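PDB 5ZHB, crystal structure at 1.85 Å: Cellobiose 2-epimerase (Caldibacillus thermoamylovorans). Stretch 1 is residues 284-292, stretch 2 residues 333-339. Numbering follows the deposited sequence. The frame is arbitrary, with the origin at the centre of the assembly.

Stretch 1 (284-292) GVLKDGSLA
Stretch 2 333-339: ERIWDYV

Stretch 2 is a continuous piece of helix, with phi near -60° and psi near -45° and i to i+4 bonds such as Tyr338 N to Arg334 O at 3.1 Å. Stretch 1 has no regular helix or strand; its centre is a type I beta turn from Leu286 to Gly289. The turn's corner residues are Lys287 (phi/psi -69/-21°) and Asp288 (-83/-3°), and it is closed by Gly289 N to Leu286 O at 2.9 Å. Leu286 N to Ser290 O (2.7 Å) and Ala292 N to Gly284 O (3.1 Å) tie the two arms together. The register is set by CA-CA distances of 5.1 Å for Gly289-Arg334 and 5.2 Å for Ser290-Ile335. Together the stretches bury 377 Å², summed over both sides, and Arg334 (77 Å²) and Tyr338 (67 Å²), one helical turn apart, contribute the most.

Arg334 points its CA-to-CB bond toward the turn. With chi1 m (-63°), chi2 t (175°), chi3 p (75°) and chi4 at -139°, its guanidinium lies against the turn backbone. Arg334 NH2 donates to Lys287 O at 2.7 Å, with an N-H...O angle of 150°; the acceptor sits at the guanidinium edge, near its plane, where an N-H can reach it. This is the one hydrogen bond between the stretches. Over one face of the same group lie Asp288 C, 3.4 Å from Arg334 NH2, and Gly289 CA, 3.4 Å from Arg334 NH1. Lys287 directs its CA-to-CB bond away, and its closest contact with Arg334 is through the carbonyl.

Gly289 suits this close approach on two counts. Its phi/psi of 95/-7° would jam a CB against the preceding carbonyl O, and an ideal CB would also stand 2.7 Å from Arg334 CB, a clash. Without a side chain, the backbone packs closely enough to bring Gly289 O within 3.2 Å of Ile335 CG1.

Tyr338 also points toward stretch 1. Chi1 t (-179°) and chi2 91° present a ring face to Ser290 CB, which lies 3.6 Å from the ring centroid and only 8° off the normal, a CH-pi contact. The small serine side chain, chi1 p (75°), places its CB on the ring while its hydroxyl serves the loop: Ser290 OG donates to Asp288 OD1 at 2.7 Å. Ser290 N donates to the same oxygen at 3.0 Å, with an angle of 159°. Asp288, chi1 p (61°) and chi2 10°, thus braces the loop from within. Its other carboxylate oxygen, Asp288 OD2, comes 3.4 Å from Tyr338 CE1 and is hydrogen-bonded elsewhere in the structure.

Beyond the ring contact, Ile335 (chi1 m, chi2 t) and Leu291 (chi1 m, chi2 p) add an apolar contact, Leu291 CD1 to Ile335 CD1 at 3.6 Å. Both residues are buried, and although both CA-to-CB bonds point sideways, the end of the leucine comes nearer the helix. The branched hydrocarbon side chains suit this buried contact, where two terminal methyls meet.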

# COMPACT_ATOMS: atom_id res chain seq x y z
N GLY A 284 3.78 18.21 -7.33
CA GLY A 284 3.52 16.93 -7.99
C GLY A 284 2.43 16.99 -9.07
O GLY A 284 2.44 16.18 -9.98
N VAL A 285 1.48 17.92 -8.94
CA VAL A 285 0.34 17.99 -9.84
C VAL A 285 0.73 18.69 -11.15
O VAL A 285 1.29 19.78 -11.15
CB VAL A 285 -0.80 18.72 -9.14
CG1 VAL A 285 -1.97 18.98 -10.07
CG2 VAL A 285 -1.25 17.93 -7.91
N LEU A 286 0.41 18.05 -12.28
CA LEU A 286 0.73 18.57 -13.60
C LEU A 286 -0.38 19.51 -14.08
O LEU A 286 -1.42 19.61 -13.45
CB LEU A 286 0.88 17.34 -14.49
CG LEU A 286 2.00 16.39 -14.07
CD1 LEU A 286 2.14 15.15 -14.93
CD2 LEU A 286 3.31 17.21 -14.05
N LYS A 287 -0.19 20.13 -15.25
CA LYS A 287 -1.17 21.13 -15.66
C LYS A 287 -2.51 20.46 -15.99
O LYS A 287 -3.53 21.14 -15.87
CB LYS A 287 -0.66 22.20 -16.64
CG LYS A 287 0.04 21.76 -17.91
CD LYS A 287 -0.90 21.16 -18.95
CE LYS A 287 -0.15 20.61 -20.12
NZ LYS A 287 -0.97 19.67 -20.88
N ASP A 288 -2.56 19.15 -16.31
CA ASP A 288 -3.85 18.48 -16.54
C ASP A 288 -4.52 18.03 -15.23
O ASP A 288 -5.63 17.53 -15.25
CB ASP A 288 -3.77 17.34 -17.55
CG ASP A 288 -2.84 16.21 -17.15
OD1 ASP A 288 -2.40 16.24 -15.98
OD2 ASP A 288 -2.50 15.38 -18.02
N GLY A 289 -3.86 18.24 -14.08
CA GLY A 289 -4.43 17.86 -12.80
C GLY A 289 -3.96 16.48 -12.33
O GLY A 289 -4.24 16.10 -11.19
N SER A 290 -3.24 15.76 -13.19
CA SER A 290 -2.72 14.43 -12.85
C SER A 290 -1.45 14.58 -12.01
O SER A 290 -0.90 15.67 -11.91
CB SER A 290 -2.50 13.59 -14.11
OG SER A 290 -1.34 13.97 -14.85
N LEU A 291 -0.95 13.48 -11.43
CA LEU A 291 0.32 13.54 -10.72
C LEU A 291 1.42 12.81 -11.48
O LEU A 291 1.23 11.68 -11.94
CB LEU A 291 0.25 12.94 -9.33
CG LEU A 291 -0.34 13.90 -8.30
CD1 LEU A 291 -1.83 13.81 -8.37
CD2 LEU A 291 0.22 13.61 -6.95
N ALA A 292 2.59 13.46 -11.54
CA ALA A 292 3.81 12.85 -11.99
C ALA A 292 4.20 11.72 -11.04
O ALA A 292 3.64 11.60 -9.95
CB ALA A 292 4.93 13.90 -12.05
N GLU A 333 -10.96 16.65 -7.54
CA GLU A 333 -11.89 16.59 -8.66
C GLU A 333 -11.13 16.41 -9.96
O GLU A 333 -11.53 15.61 -10.80
CB GLU A 333 -12.77 17.86 -8.68
CG GLU A 333 -13.77 17.95 -7.53
CD GLU A 333 -14.50 19.30 -7.36
OE1 GLU A 333 -14.38 20.16 -8.25
OE2 GLU A 333 -15.18 19.49 -6.33
N ARG A 334 -10.02 17.15 -10.16
CA ARG A 334 -9.29 17.10 -11.41
C ARG A 334 -8.53 15.78 -11.58
O ARG A 334 -8.42 15.27 -12.69
CB ARG A 334 -8.29 18.25 -11.53
CG ARG A 334 -9.00 19.59 -11.55
CD ARG A 334 -7.98 20.72 -11.54
NE ARG A 334 -7.37 20.83 -12.86
CZ ARG A 334 -6.10 21.05 -13.17
NH1 ARG A 334 -5.15 21.16 -12.26
NH2 ARG A 334 -5.78 21.13 -14.44
N ILE A 335 -8.01 15.20 -10.50
CA ILE A 335 -7.40 13.88 -10.63
C ILE A 335 -8.48 12.89 -11.07
O ILE A 335 -8.23 12.03 -11.91
CB ILE A 335 -6.74 13.41 -9.32
CG1 ILE A 335 -5.64 14.36 -8.87
CG2 ILE A 335 -6.22 11.97 -9.47
CD1 ILE A 335 -5.28 14.19 -7.41
N TRP A 336 -9.66 12.96 -10.45
CA TRP A 336 -10.69 12.00 -10.76
C TRP A 336 -11.10 12.09 -12.23
O TRP A 336 -11.21 11.06 -12.90
CB TRP A 336 -11.89 12.20 -9.85
CG TRP A 336 -13.00 11.23 -10.13
CD1 TRP A 336 -14.31 11.55 -10.34
CD2 TRP A 336 -12.93 9.79 -10.17
NE1 TRP A 336 -15.05 10.42 -10.54
CE2 TRP A 336 -14.24 9.32 -10.42
CE3 TRP A 336 -11.90 8.84 -10.03
CZ2 TRP A 336 -14.55 7.97 -10.52
CZ3 TRP A 336 -12.22 7.49 -10.13
CH2 TRP A 336 -13.52 7.07 -10.35
N ASP A 337 -11.26 13.30 -12.75
CA ASP A 337 -11.54 13.46 -14.17
C ASP A 337 -10.47 12.86 -15.05
O ASP A 337 -10.78 12.25 -16.08
CB ASP A 337 -11.65 14.92 -14.59
CG ASP A 337 -13.10 15.35 -14.66
OD1 ASP A 337 -13.85 14.71 -15.45
OD2 ASP A 337 -13.47 16.25 -13.87
N TYR A 338 -9.21 13.10 -14.72
CA TYR A 338 -8.13 12.50 -15.46
C TYR A 338 -8.25 10.97 -15.44
O TYR A 338 -8.09 10.31 -16.47
CB TYR A 338 -6.77 12.90 -14.88
CG TYR A 338 -5.62 12.29 -15.65
CD1 TYR A 338 -5.03 12.96 -16.72
CD2 TYR A 338 -5.13 11.04 -15.30
CE1 TYR A 338 -3.99 12.38 -17.44
CE2 TYR A 338 -4.13 10.45 -16.03
CZ TYR A 338 -3.55 11.12 -17.09
OH TYR A 338 -2.54 10.47 -17.73
N VAL A 339 -8.48 10.42 -14.23
CA VAL A 339 -8.54 8.99 -14.00
C VAL A 339 -9.67 8.36 -14.83
O VAL A 339 -9.49 7.29 -15.42
CB VAL A 339 -8.69 8.64 -12.51
CG1 VAL A 339 -9.05 7.18 -12.28
CG2 VAL A 339 -7.40 8.94 -11.74